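Local structure of tetraacyldisaccharide 4'-kinase (Aquifex aeolicus, 4EHX) at residues Leu34-Leu44 and Pro132-Gln142; Leu154-Asp162 and Glu189-Thr197. The protein transfers the gamma-phosphate of ATP to the 4'-position of a tetraacyldisaccharide 1-phosphate, giving lipid IVA, the bis-phosphorylated intermediate of lipid A biosynthesis. One frame throughout, in Å; residues are numbered along the deposited sequence.

Contact 1: residues Leu34-Leu44 and Pro132-Gln142; sequences LPVPVISVGNL and PEVFILDDGFQ
Asn-43 and Asp-139 are joined through a water that four groups grip: it accepts from the backbone N of Asn-43 and of Phe-141, and donates to Asp-139 OD1 and Gln-142 OE1. Its bond to Asp-139 OD1 measures 2.8 Å, and the same oxygen forms a salt bridge with Arg-171. The bend of Gln-142 at chi2 (76°) folds its amide back over the junction. Gln-142 NE2 thereby gives a nearly straight bond (170°) to Asn-43 O at 3.0 Å, with the acceptor in the amide plane, and also bonds Glu-172, so that both ends of the amide are engaged and its rotation is fixed. These groups sit where two neighbouring parallel strands of the P-loop NTPase core end: 38-43 runs on into the predicted ATP-binding loop, while 134-138 is a hydrophobic strand ending at Asp-138 and followed by Asp-139, a pattern resembling a Walker B motif. Leu-137 N to Ile-39 O, 2.8 Å, is one of four N-H to O bonds along the parallel pair. Further on, Gly-140 N reaches Val-41 O at 2.9 Å from above that carbonyl's plane as segment 132-142 turns off. On one face Val-38 CG1 packs on Leu-137 CD2 at 3.7 Å. Nearby, Val-36 CG2 presses on Phe-135 CE2 at 3.3 Å. Leu-34 CD1 also touches the Phe-135 ring; both side chains cross Phe-135 at about a right angle, beside helix 119-130. On the other face Val-41 and Ile-136 lie side by side, CG2 to CG2 at 4.1 Å, and helix 51-61 covers Val-41.

Contact 2: residues Leu154-Asp162 and Glu189-Thr197; sequences LLKKKDLKD and EVEPFEFFT
Lys-157 and Phe-193 are the residues whose CA atoms come nearest, 6.3 Å apart, where a strand end rolling into a short, weakly bonded helical turn is passed by the irregular segment 189-197. In the P-loop NTPase core this is a surface junction: the turn follows strand 150-156, and the segment passing it belongs to the loop linking strands 182-186 and 201-212. Phe-193 makes the largest single contribution. With CG between its backbone N and carbonyl carbon (chi1 73°), its ring slips under the start of the turn, where Lys-157 CA stands over the centre of one face. Lys-157 CB adds a CH-pi contact, 3.9 Å from the centroid of the Phe-193 ring, and Leu-155 O meets the ring edge in its plane, 3.4 Å from Phe-193 CZ. Leu-160 spreads its two methyls: CD1 touches both phenylalanines, while CD2 sits over a face of Phe-195, 4.0 Å from the ring centroid and 18° off its normal. On the same side of that ring, toward its CD2-CE2 bond, Leu-155 CD1 lies oblique to it, 3.6 Å from Phe-195 CE2. The turn itself is braced from within, Lys-156 N bonding Asp-159 OD2 at 2.9 Å from above the carboxylate plane.

The charged side chains gather at the Glu-191 end. The extended Lys-157 chain crosses Glu-191 at about a right angle, its methylenes touching OE2, and its ammonium connects through water to Pro-192 O. Lys-161 NZ stays 4.0 Å from Glu-191 OE2, beyond a salt bridge. Although Lys-157 N lies over the Phe-193 face, it donates to a water at 3.0 Å, and that water donates in turn to Glu-191 O.

How the contacts relate
Contacts 1 and 2 follow one another along the chain, their centres about 22 Å apart, yet they join through adjacent parallel strands, 38-43 and 150-156. A probable hydrogen bond from Leu-154 N to Gly-42 O (2.8 Å) ties them, and Leu-44 CD1 packs on Leu-155 CD2 at 4.0 Å. Both border the predicted ATP-binding loop. From contact 1 the chain leads directly into it, and Asn-43 ND2 bonds Ser-45 O; from contact 2, Asp-159 OD1 bonds Ser-45 OG and Lys-156 NZ bonds Gly-48 O. The two contacts thus approach the same loop from different strand ends; contact 1 is buried and contact 2 is at the surface.

Contact 1: residues Leu34-Leu44 and Pro132-Gln142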
loop_
_atom_site.group_PDB
_atom_site.type_symbol
_atom_site.label_atom_id
_atom_site.label_comp_id
_atom_site.label_asym_id
_atom_site.label_seq_id
_atom_site.Cartn_x
_atom_site.Cartn_y
_atom_site.Cartn_z
ATOM N N LEU A 34 -15.376 -15.899 -1.480
ATOM C CA LEU A 34 -14.452 -16.871 -0.880
ATOM C C LEU A 34 -15.001 -17.387 0.453
ATOM O O LEU A 34 -15.754 -16.682 1.133
ATOM C CB LEU A 34 -13.065 -16.250 -0.683
ATOM C CG LEU A 34 -12.300 -15.994 -1.988
ATOM C CD1 LEU A 34 -11.111 -15.061 -1.734
ATOM C CD2 LEU A 34 -11.830 -17.313 -2.624
ATOM N N PRO A 35 -14.643 -18.635 0.819
ATOM C CA PRO A 35 -15.178 -19.283 2.025
ATOM C C PRO A 35 -14.471 -18.890 3.320
ATOM O O PRO A 35 -14.758 -19.497 4.348
ATOM C CB PRO A 35 -14.959 -20.775 1.743
ATOM C CG PRO A 35 -13.727 -20.802 0.893
ATOM C CD PRO A 35 -13.857 -19.572 -0.003
ATOM N N VAL A 36 -13.559 -17.920 3.286
ATOM C CA VAL A 36 -13.043 -17.350 4.529
ATOM C C VAL A 36 -13.234 -15.837 4.456
ATOM O O VAL A 36 -13.494 -15.313 3.390
ATOM C CB VAL A 36 -11.540 -17.688 4.772
ATOM C CG1 VAL A 36 -11.335 -19.190 4.904
ATOM C CG2 VAL A 36 -10.652 -17.115 3.656
ATOM N N PRO A 37 -13.094 -15.139 5.589
ATOM C CA PRO A 37 -13.252 -13.679 5.608
ATOM C C PRO A 37 -12.251 -12.926 4.716
ATOM O O PRO A 37 -11.085 -13.331 4.557
ATOM C CB PRO A 37 -13.045 -13.319 7.083
ATOM C CG PRO A 37 -13.401 -14.576 7.832
ATOM C CD PRO A 37 -12.903 -15.690 6.945
ATOM N N VAL A 38 -12.760 -11.860 4.097
ATOM C CA VAL A 38 -11.999 -11.003 3.211
ATOM C C VAL A 38 -12.160 -9.558 3.674
ATOM O O VAL A 38 -13.278 -9.039 3.797
ATOM C CB VAL A 38 -12.498 -11.119 1.750
ATOM C CG1 VAL A 38 -11.745 -10.137 0.855
ATOM C CG2 VAL A 38 -12.319 -12.563 1.257
ATOM N N ILE A 39 -11.033 -8.920 3.950
ATOM C CA ILE A 39 -11.016 -7.514 4.292
ATOM C C ILE A 39 -10.343 -6.802 3.131
ATOM O O ILE A 39 -9.271 -7.201 2.710
ATOM C CB ILE A 39 -10.182 -7.270 5.547
ATOM C CG1 ILE A 39 -10.736 -8.086 6.726
ATOM C CG2 ILE A 39 -10.139 -5.761 5.879
ATOM C CD1 ILE A 39 -9.759 -8.176 7.928
ATOM N N SER A 40 -10.961 -5.750 2.607
ATOM C CA SER A 40 -10.323 -5.002 1.540
ATOM C C SER A 40 -9.762 -3.699 2.084
ATOM O O SER A 40 -10.400 -3.025 2.888
ATOM C CB SER A 40 -11.310 -4.709 0.400
ATOM O OG SER A 40 -10.667 -3.970 -0.625
ATOM N N VAL A 41 -8.554 -3.363 1.647
ATOM C CA VAL A 41 -7.974 -2.055 1.892
ATOM C C VAL A 41 -7.851 -1.371 0.551
ATOM O O VAL A 41 -7.332 -1.945 -0.418
ATOM C CB VAL A 41 -6.583 -2.150 2.593
ATOM C CG1 VAL A 41 -5.988 -0.730 2.778
ATOM C CG2 VAL A 41 -6.738 -2.865 3.932
ATOM N N GLY A 42 -8.342 -0.141 0.462
ATOM C CA GLY A 42 -8.288 0.546 -0.804
ATOM C C GLY A 42 -8.390 2.051 -0.677
ATOM O O GLY A 42 -8.515 2.609 0.420
ATOM N N ASN A 43 -8.331 2.714 -1.815
ATOM C CA ASN A 43 -8.547 4.152 -1.832
ATOM C C ASN A 43 -9.132 4.598 -3.170
ATOM O O ASN A 43 -9.391 3.774 -4.064
ATOM C CB ASN A 43 -7.277 4.909 -1.467
ATOM C CG ASN A 43 -6.357 5.078 -2.635
ATOM O OD1 ASN A 43 -6.176 4.153 -3.425
ATOM N ND2 ASN A 43 -5.784 6.268 -2.773
ATOM N N LEU A 44 -9.374 5.892 -3.295
ATOM C CA LEU A 44 -10.078 6.408 -4.459
ATOM C C LEU A 44 -9.126 7.000 -5.483
ATOM O O LEU A 44 -9.500 7.201 -6.628
ATOM C CB LEU A 44 -11.095 7.479 -4.039
ATOM C CG LEU A 44 -12.331 7.003 -3.287
ATOM C CD1 LEU A 44 -13.287 8.161 -3.083
ATOM C CD2 LEU A 44 -13.009 5.897 -4.067
ATOM N N PRO A 132 -4.955 -20.192 4.474
ATOM C CA PRO A 132 -5.153 -18.974 5.266
ATOM C C PRO A 132 -6.490 -18.933 6.013
ATOM O O PRO A 132 -7.453 -19.591 5.625
ATOM C CB PRO A 132 -5.090 -17.863 4.212
ATOM C CG PRO A 132 -5.617 -18.511 2.982
ATOM C CD PRO A 132 -5.170 -19.946 3.031
ATOM N N GLU A 133 -6.536 -18.161 7.093
ATOM C CA GLU A 133 -7.779 -17.942 7.819
ATOM C C GLU A 133 -8.473 -16.642 7.422
ATOM O O GLU A 133 -9.650 -16.466 7.689
ATOM C CB GLU A 133 -7.499 -17.935 9.315
ATOM C CG GLU A 133 -7.110 -19.308 9.804
ATOM C CD GLU A 133 -6.603 -19.297 11.226
ATOM O OE1 GLU A 133 -5.675 -18.525 11.524
ATOM O OE2 GLU A 133 -7.148 -20.061 12.040
ATOM N N VAL A 134 -7.731 -15.721 6.815
ATOM C CA VAL A 134 -8.308 -14.436 6.407
ATOM C C VAL A 134 -7.493 -13.860 5.261
ATOM O O VAL A 134 -6.273 -14.058 5.202
ATOM C CB VAL A 134 -8.364 -13.431 7.599
ATOM C CG1 VAL A 134 -6.952 -13.215 8.211
ATOM C CG2 VAL A 134 -9.000 -12.101 7.168
ATOM N N PHE A 135 -8.162 -13.182 4.327
ATOM C CA PHE A 135 -7.481 -12.478 3.249
ATOM C C PHE A 135 -7.566 -10.975 3.422
ATOM O O PHE A 135 -8.580 -10.444 3.876
ATOM C CB PHE A 135 -8.110 -12.800 1.895
ATOM C CG PHE A 135 -7.892 -14.197 1.457
ATOM C CD1 PHE A 135 -6.646 -14.598 0.997
ATOM C CD2 PHE A 135 -8.940 -15.112 1.477
ATOM C CE1 PHE A 135 -6.435 -15.909 0.566
ATOM C CE2 PHE A 135 -8.740 -16.421 1.051
ATOM C CZ PHE A 135 -7.483 -16.815 0.592
ATOM N N ILE A 136 -6.491 -10.288 3.052
ATOM C CA ILE A 136 -6.537 -8.837 2.959
ATOM C C ILE A 136 -6.298 -8.493 1.491
ATOM O O ILE A 136 -5.314 -8.943 0.894
ATOM C CB ILE A 136 -5.435 -8.170 3.815
ATOM C CG1 ILE A 136 -5.661 -8.426 5.317
ATOM C CG2 ILE A 136 -5.355 -6.675 3.523
ATOM C CD1 ILE A 136 -4.409 -8.108 6.162
ATOM N N LEU A 137 -7.188 -7.703 0.901
ATOM C CA LEU A 137 -6.928 -7.244 -0.453
ATOM C C LEU A 137 -6.132 -5.964 -0.294
ATOM O O LEU A 137 -6.586 -5.003 0.346
ATOM C CB LEU A 137 -8.230 -6.925 -1.210
ATOM C CG LEU A 137 -9.386 -7.927 -1.111
ATOM C CD1 LEU A 137 -10.523 -7.525 -2.087
ATOM C CD2 LEU A 137 -8.906 -9.345 -1.432
ATOM N N ASP A 138 -4.931 -5.932 -0.843
ATOM C CA ASP A 138 -4.257 -4.656 -0.856
ATOM C C ASP A 138 -4.736 -3.983 -2.150
ATOM O O ASP A 138 -4.667 -4.544 -3.246
ATOM C CB ASP A 138 -2.735 -4.771 -0.709
ATOM C CG ASP A 138 -2.067 -5.267 -1.951
ATOM O OD1 ASP A 138 -2.776 -5.851 -2.781
ATOM O OD2 ASP A 138 -0.835 -5.091 -2.094
ATOM N N ASP A 139 -5.277 -2.802 -2.007
ATOM C CA ASP A 139 -5.790 -2.099 -3.154
ATOM C C ASP A 139 -6.974 -2.832 -3.802
ATOM O O ASP A 139 -6.968 -3.138 -4.996
ATOM C CB ASP A 139 -4.671 -1.838 -4.166
ATOM C CG ASP A 139 -5.014 -0.693 -5.083
ATOM O OD1 ASP A 139 -5.772 0.180 -4.615
ATOM O OD2 ASP A 139 -4.573 -0.673 -6.250
ATOM N N GLY A 140 -8.007 -3.088 -3.009
ATOM C CA GLY A 140 -9.107 -3.896 -3.483
ATOM C C GLY A 140 -10.434 -3.172 -3.592
ATOM O O GLY A 140 -11.438 -3.807 -3.914
ATOM N N PHE A 141 -10.465 -1.860 -3.343
ATOM C CA PHE A 141 -11.760 -1.130 -3.365
ATOM C C PHE A 141 -12.520 -1.216 -4.705
ATOM O O PHE A 141 -13.751 -1.351 -4.736
ATOM C CB PHE A 141 -11.580 0.351 -2.970
ATOM C CG PHE A 141 -12.871 1.062 -2.641
ATOM C CD1 PHE A 141 -13.536 0.819 -1.438
ATOM C CD2 PHE A 141 -13.406 1.994 -3.514
ATOM C CE1 PHE A 141 -14.736 1.492 -1.131
ATOM C CE2 PHE A 141 -14.590 2.683 -3.211
ATOM C CZ PHE A 141 -15.255 2.424 -2.022
ATOM N N GLN A 142 -11.790 -1.134 -5.808
ATOM C CA GLN A 142 -12.392 -1.214 -7.143
ATOM C C GLN A 142 -12.668 -2.651 -7.628
ATOM O O GLN A 142 -13.357 -2.851 -8.638
ATOM C CB GLN A 142 -11.482 -0.515 -8.163
ATOM C CG GLN A 142 -11.471 1.015 -8.060
ATOM C CD GLN A 142 -10.662 1.527 -6.877
ATOM O OE1 GLN A 142 -9.588 1.000 -6.563
ATOM N NE2 GLN A 142 -11.168 2.557 -6.222
HETATM O O HOH W 1 -8.481 0.365 -4.099
#

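Contact 2: residues Leu154-Asp162 and Glu189-Thr197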
loop_
_atom_site.group_PDB
_atom_site.type_symbol
_atom_site.label_atom_id
_atom_site.label_comp_id
_atom_site.label_asym_id
_atom_site.label_seq_id
_atom_site.Cartn_x
_atom_site.Cartn_y
_atom_site.Cartn_z
ATOM N N LEU A 154 -9.525 4.209 2.442
ATOM C CA LEU A 154 -8.654 5.274 2.944
ATOM C C LEU A 154 -8.928 6.530 2.153
ATOM O O LEU A 154 -9.037 6.480 0.920
ATOM C CB LEU A 154 -7.179 4.894 2.782
ATOM C CG LEU A 154 -6.570 4.046 3.908
ATOM C CD1 LEU A 154 -7.357 2.766 4.146
ATOM C CD2 LEU A 154 -5.111 3.720 3.556
ATOM N N LEU A 155 -9.021 7.648 2.864
ATOM C CA LEU A 155 -9.273 8.952 2.264
ATOM C C LEU A 155 -8.299 9.965 2.822
ATOM O O LEU A 155 -8.166 10.079 4.039
ATOM C CB LEU A 155 -10.671 9.440 2.635
ATOM C CG LEU A 155 -11.926 9.153 1.817
ATOM C CD1 LEU A 155 -13.044 9.962 2.453
ATOM C CD2 LEU A 155 -11.766 9.518 0.337
ATOM N N LYS A 156 -7.641 10.728 1.955
ATOM C CA LYS A 156 -6.885 11.888 2.435
ATOM C C LYS A 156 -7.598 13.192 2.100
ATOM O O LYS A 156 -8.430 13.249 1.188
ATOM C CB LYS A 156 -5.460 11.894 1.886
ATOM C CG LYS A 156 -5.388 11.979 0.393
ATOM C CD LYS A 156 -3.977 11.770 -0.094
ATOM C CE LYS A 156 -3.952 11.660 -1.602
ATOM N NZ LYS A 156 -2.582 11.370 -2.097
ATOM N N LYS A 157 -7.281 14.247 2.840
ATOM C CA LYS A 157 -7.982 15.516 2.645
ATOM C C LYS A 157 -7.958 15.927 1.171
ATOM O O LYS A 157 -8.962 16.382 0.631
ATOM C CB LYS A 157 -7.385 16.617 3.532
ATOM C CG LYS A 157 -8.145 17.947 3.461
ATOM C CD LYS A 157 -7.461 19.010 4.325
ATOM C CE LYS A 157 -8.206 20.334 4.301
ATOM N NZ LYS A 157 -7.482 21.370 5.095
ATOM N N LYS A 158 -6.812 15.751 0.520
ATOM C CA LYS A 158 -6.666 16.113 -0.897
ATOM C C LYS A 158 -7.710 15.437 -1.803
ATOM O O LYS A 158 -8.165 16.031 -2.795
ATOM C CB LYS A 158 -5.262 15.743 -1.375
ATOM C CG LYS A 158 -4.914 16.257 -2.771
ATOM C CD LYS A 158 -3.602 15.656 -3.241
ATOM C CE LYS A 158 -3.215 16.164 -4.622
ATOM N NZ LYS A 158 -1.981 15.494 -5.128
ATOM N N ASP A 159 -8.078 14.199 -1.471
ATOM C CA ASP A 159 -9.070 13.449 -2.261
ATOM C C ASP A 159 -10.399 14.189 -2.356
ATOM O O ASP A 159 -11.044 14.193 -3.412
ATOM C CB ASP A 159 -9.326 12.064 -1.654
ATOM C CG ASP A 159 -8.131 11.131 -1.774
ATOM O OD1 ASP A 159 -7.332 11.293 -2.723
ATOM O OD2 ASP A 159 -7.996 10.214 -0.926
ATOM N N LEU A 160 -10.822 14.797 -1.249
ATOM C CA LEU A 160 -12.124 15.474 -1.189
ATOM C C LEU A 160 -12.207 16.687 -2.111
ATOM O O LEU A 160 -13.300 17.151 -2.446
ATOM C CB LEU A 160 -12.443 15.900 0.245
ATOM C CG LEU A 160 -12.589 14.786 1.284
ATOM C CD1 LEU A 160 -12.832 15.383 2.656
ATOM C CD2 LEU A 160 -13.722 13.845 0.903
ATOM N N LYS A 161 -11.052 17.196 -2.524
ATOM C CA LYS A 161 -11.015 18.362 -3.396
ATOM C C LYS A 161 -10.625 17.994 -4.823
ATOM O O LYS A 161 -10.503 18.869 -5.672
ATOM C CB LYS A 161 -10.025 19.392 -2.845
ATOM C CG LYS A 161 -10.295 19.800 -1.402
ATOM C CD LYS A 161 -9.178 20.671 -0.828
ATOM C CE LYS A 161 -7.914 19.864 -0.575
ATOM N NZ LYS A 161 -6.914 20.621 0.228
ATOM N N ASP A 162 -10.437 16.702 -5.083
ATOM C CA ASP A 162 -9.834 16.239 -6.330
ATOM C C ASP A 162 -10.877 15.963 -7.424
ATOM O O ASP A 162 -12.077 16.106 -7.206
ATOM C CB ASP A 162 -9.013 14.974 -6.053
ATOM C CG ASP A 162 -7.784 14.855 -6.947
ATOM O OD1 ASP A 162 -7.854 15.264 -8.121
ATOM O OD2 ASP A 162 -6.742 14.350 -6.467
ATOM N N GLU A 189 -1.100 13.548 10.148
ATOM C CA GLU A 189 0.122 14.125 10.710
ATOM C C GLU A 189 0.594 15.359 9.942
ATOM O O GLU A 189 1.444 16.104 10.422
ATOM C CB GLU A 189 1.244 13.075 10.808
ATOM C CG GLU A 189 1.887 12.671 9.487
ATOM C CD GLU A 189 1.065 11.651 8.710
ATOM O OE1 GLU A 189 0.109 11.088 9.281
ATOM O OE2 GLU A 189 1.374 11.405 7.525
ATOM N N VAL A 190 0.036 15.590 8.756
ATOM C CA VAL A 190 0.428 16.756 7.959
ATOM C C VAL A 190 -0.718 17.522 7.303
ATOM O O VAL A 190 -0.570 18.696 6.975
ATOM C CB VAL A 190 1.362 16.376 6.790
ATOM C CG1 VAL A 190 0.750 15.273 5.963
ATOM C CG2 VAL A 190 1.643 17.589 5.923
ATOM N N GLU A 191 -1.854 16.857 7.099
ATOM C CA GLU A 191 -3.040 17.524 6.571
ATOM C C GLU A 191 -4.244 17.004 7.332
ATOM O O GLU A 191 -5.076 16.281 6.772
ATOM C CB GLU A 191 -3.271 17.341 5.072
ATOM C CG GLU A 191 -2.619 18.394 4.202
ATOM C CD GLU A 191 -3.273 18.492 2.838
ATOM O OE1 GLU A 191 -2.557 18.391 1.819
ATOM O OE2 GLU A 191 -4.509 18.673 2.784
ATOM N N PRO A 192 -4.355 17.382 8.609
ATOM C CA PRO A 192 -5.427 16.873 9.465
ATOM C C PRO A 192 -6.771 17.315 8.928
ATOM O O PRO A 192 -6.880 18.425 8.405
ATOM C CB PRO A 192 -5.182 17.575 10.808
ATOM C CG PRO A 192 -3.825 18.201 10.708
ATOM C CD PRO A 192 -3.570 18.442 9.264
ATOM N N PHE A 193 -7.784 16.473 9.070
ATOM C CA PHE A 193 -9.126 16.861 8.655
ATOM C C PHE A 193 -10.174 15.969 9.278
ATOM O O PHE A 193 -9.869 14.890 9.774
ATOM C CB PHE A 193 -9.261 16.851 7.122
ATOM C CG PHE A 193 -9.306 15.469 6.505
ATOM C CD1 PHE A 193 -8.160 14.690 6.425
ATOM C CD2 PHE A 193 -10.490 14.968 5.973
ATOM C CE1 PHE A 193 -8.198 13.424 5.846
ATOM C CE2 PHE A 193 -10.543 13.707 5.385
ATOM C CZ PHE A 193 -9.393 12.931 5.316
ATOM N N GLU A 194 -11.419 16.426 9.223
ATOM C CA GLU A 194 -12.552 15.651 9.696
ATOM C C GLU A 194 -13.449 15.350 8.508
ATOM O O GLU A 194 -13.494 16.108 7.540
ATOM C CB GLU A 194 -13.337 16.448 10.740
ATOM C CG GLU A 194 -12.494 16.987 11.888
ATOM C CD GLU A 194 -12.223 15.951 12.964
ATOM O OE1 GLU A 194 -12.825 14.855 12.902
ATOM O OE2 GLU A 194 -11.413 16.238 13.876
ATOM N N PHE A 195 -14.171 14.244 8.580
ATOM C CA PHE A 195 -15.109 13.908 7.525
ATOM C C PHE A 195 -16.187 12.995 8.076
ATOM O O PHE A 195 -15.930 11.830 8.383
ATOM C CB PHE A 195 -14.373 13.232 6.372
ATOM C CG PHE A 195 -15.232 12.984 5.168
ATOM C CD1 PHE A 195 -15.900 14.026 4.553
ATOM C CD2 PHE A 195 -15.354 11.710 4.640
ATOM C CE1 PHE A 195 -16.688 13.800 3.437
ATOM C CE2 PHE A 195 -16.136 11.477 3.525
ATOM C CZ PHE A 195 -16.803 12.523 2.921
ATOM N N PHE A 196 -17.396 13.533 8.202
ATOM C CA PHE A 196 -18.503 12.779 8.777
ATOM C C PHE A 196 -19.438 12.210 7.717
ATOM O O PHE A 196 -19.947 12.935 6.855
ATOM C CB PHE A 196 -19.307 13.634 9.754
ATOM C CG PHE A 196 -20.481 12.913 10.345
ATOM C CD1 PHE A 196 -20.325 12.118 11.470
ATOM C CD2 PHE A 196 -21.734 13.010 9.765
ATOM C CE1 PHE A 196 -21.402 11.442 12.013
ATOM C CE2 PHE A 196 -22.814 12.337 10.300
ATOM C CZ PHE A 196 -22.647 11.552 11.429
ATOM N N THR A 197 -19.666 10.904 7.803
ATOM C CA THR A 197 -20.533 10.201 6.877
ATOM C C THR A 197 -21.545 9.342 7.620
ATOM O O THR A 197 -22.461 8.789 7.012
ATOM C CB THR A 197 -19.722 9.255 5.974
ATOM O OG1 THR A 197 -19.063 8.274 6.788
ATOM C CG2 THR A 197 -18.690 10.026 5.171
HETATM O O HOH W 2 -4.966 14.385 4.767
HETATM O O HOH W 3 -5.199 20.333 7.036
HETATM O O HOH W 4 -8.910 20.274 7.907
#